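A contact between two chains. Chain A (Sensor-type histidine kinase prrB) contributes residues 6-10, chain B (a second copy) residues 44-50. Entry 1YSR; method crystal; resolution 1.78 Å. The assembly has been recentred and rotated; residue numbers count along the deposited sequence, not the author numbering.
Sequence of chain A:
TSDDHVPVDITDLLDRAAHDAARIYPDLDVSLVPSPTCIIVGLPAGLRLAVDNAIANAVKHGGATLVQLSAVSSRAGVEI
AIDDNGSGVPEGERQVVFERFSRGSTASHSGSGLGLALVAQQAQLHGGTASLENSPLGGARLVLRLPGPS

Chain A, residues 6-10: VPVDI
Chain B, residues 44-50: PAGLRLA

A short strand, Val A6 to Asp A9, lies across the first turns of a helix, Pro B44 to Ala B50, in a second copy of the same protein. The two axes run nearly perpendicular, at 96° between their N-to-C directions, and approach to 7.2 Å. The strand is extended, with phi/psi of -60/134 at Pro A7, -132/122 at Val A8 and -82/99 at Asp A9; Ile A10 turns helical at -62/-37. The facing helix stays near -60/-45, held by i to i+4 bonds such as Leu B49 N to Ala B45 O at 2.7 Å.

Alternation along the strand sets which side chains face the helix. Pro A7 and Asp A9 point their CA-to-CB bonds toward the helix, while Val A8 (chi1 t) points away. In the register, Pro A7 CA sits 5.5 Å from Gly B46 CA, and Asp A9 CA sits 5.4 Å from Ala B45 CA.

Apolar packing carries the contact. Pro A7, its ring puckered C-gamma exo, puts CB 4.0 Å from Ala B45 CB and CG 3.8 Å from Leu B49 CD2. Ala B45 and Leu B49 are one i to i+4 step apart, so a single ring spans both; Leu B49 reaches it with chi1 t and chi2 p.

Close backbone approach is the second theme. Pro A7 CB comes within 3.8 Å of Gly B46 N, where the glycine adds no side chain. The Ala B45 methyl, in turn, nestles against the strand, its CB 4.0 Å from Asp A9 N and 4.3 Å from Asp A9 CB.

No hydrogen bond crosses between the stretches. Asp A9, with chi1 t and chi2 -23°, instead serves its own chain as an N-cap, its side chain capping a backbone N just past the stretch. The rule is compact: Ala B45 and Gly B46 meet the strand closely, Leu B49 packs against the Pro A7 ring one turn on, and 187 Å² is buried in total.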

# COMPACT_ATOMS: atom_id res chain seq x y z
N VAL A 6 -3.36 -7.15 4.77
CA VAL A 6 -2.92 -6.21 5.83
C VAL A 6 -3.73 -4.93 5.67
O VAL A 6 -4.45 -4.79 4.67
CB VAL A 6 -1.45 -5.86 5.69
CG1 VAL A 6 -0.58 -7.15 5.83
CG2 VAL A 6 -1.16 -5.15 4.37
N PRO A 7 -3.65 -4.02 6.65
CA PRO A 7 -4.36 -2.76 6.56
C PRO A 7 -3.89 -2.01 5.33
O PRO A 7 -2.70 -1.96 5.07
CB PRO A 7 -3.91 -2.02 7.85
CG PRO A 7 -3.65 -3.14 8.83
CD PRO A 7 -2.87 -4.09 7.90
N VAL A 8 -4.82 -1.47 4.55
CA VAL A 8 -4.50 -0.67 3.38
C VAL A 8 -5.31 0.60 3.41
O VAL A 8 -6.51 0.57 3.43
CB VAL A 8 -4.86 -1.40 2.06
CG1 VAL A 8 -4.34 -0.58 0.93
CG2 VAL A 8 -4.19 -2.78 1.98
N ASP A 9 -4.64 1.75 3.38
CA ASP A 9 -5.35 3.02 3.24
C ASP A 9 -5.63 3.21 1.77
O ASP A 9 -4.73 3.56 1.02
CB ASP A 9 -4.47 4.17 3.76
CG ASP A 9 -5.14 5.54 3.62
OD1 ASP A 9 -6.06 5.73 2.78
OD2 ASP A 9 -4.67 6.47 4.31
N ILE A 10 -6.85 2.90 1.36
CA ILE A 10 -7.24 2.90 -0.06
C ILE A 10 -7.10 4.29 -0.65
O ILE A 10 -6.72 4.52 -1.84
CB ILE A 10 -8.75 2.45 -0.21
CG1 ILE A 10 -8.89 0.96 0.13
CG2 ILE A 10 -9.27 2.72 -1.62
CD1 ILE A 10 -7.90 0.04 -0.67
N PRO B 44 0.21 4.18 10.22
CA PRO B 44 -0.98 4.98 10.18
C PRO B 44 -2.22 4.24 9.71
O PRO B 44 -3.31 4.56 10.18
CB PRO B 44 -0.65 6.12 9.19
CG PRO B 44 0.64 5.91 8.70
CD PRO B 44 1.32 4.79 9.48
N ALA B 45 -2.08 3.30 8.73
CA ALA B 45 -3.28 2.57 8.26
C ALA B 45 -3.84 1.69 9.36
O ALA B 45 -5.06 1.68 9.62
CB ALA B 45 -2.98 1.73 7.00
N GLY B 46 -2.92 0.99 10.03
CA GLY B 46 -3.25 0.06 11.11
C GLY B 46 -3.87 0.77 12.29
O GLY B 46 -4.88 0.36 12.81
N LEU B 47 -3.28 1.90 12.66
CA LEU B 47 -3.83 2.64 13.79
C LEU B 47 -5.19 3.19 13.45
O LEU B 47 -6.11 3.12 14.25
CB LEU B 47 -2.84 3.76 14.16
CG LEU B 47 -1.51 3.23 14.64
CD1 LEU B 47 -0.52 4.37 14.86
CD2 LEU B 47 -1.70 2.42 15.98
N ARG B 48 -5.35 3.76 12.24
CA ARG B 48 -6.67 4.21 11.82
C ARG B 48 -7.67 3.07 11.76
O ARG B 48 -8.83 3.21 12.11
CB ARG B 48 -6.58 4.96 10.47
CG ARG B 48 -7.90 5.41 9.89
CD ARG B 48 -8.60 6.48 10.76
NE ARG B 48 -9.95 6.58 10.17
CZ ARG B 48 -10.32 7.49 9.28
NH1 ARG B 48 -11.53 7.43 8.75
NH2 ARG B 48 -9.50 8.48 8.95
N LEU B 49 -7.22 1.92 11.27
CA LEU B 49 -8.10 0.77 11.24
C LEU B 49 -8.63 0.45 12.63
O LEU B 49 -9.84 0.20 12.81
CB LEU B 49 -7.30 -0.44 10.74
CG LEU B 49 -8.10 -1.75 10.64
CD1 LEU B 49 -9.43 -1.63 9.82
CD2 LEU B 49 -7.22 -2.89 10.14
N ALA B 50 -7.73 0.45 13.60
CA ALA B 50 -8.08 0.10 14.98
C ALA B 50 -9.17 1.04 15.50
O ALA B 50 -10.20 0.58 16.03
CB ALA B 50 -6.86 0.18 15.84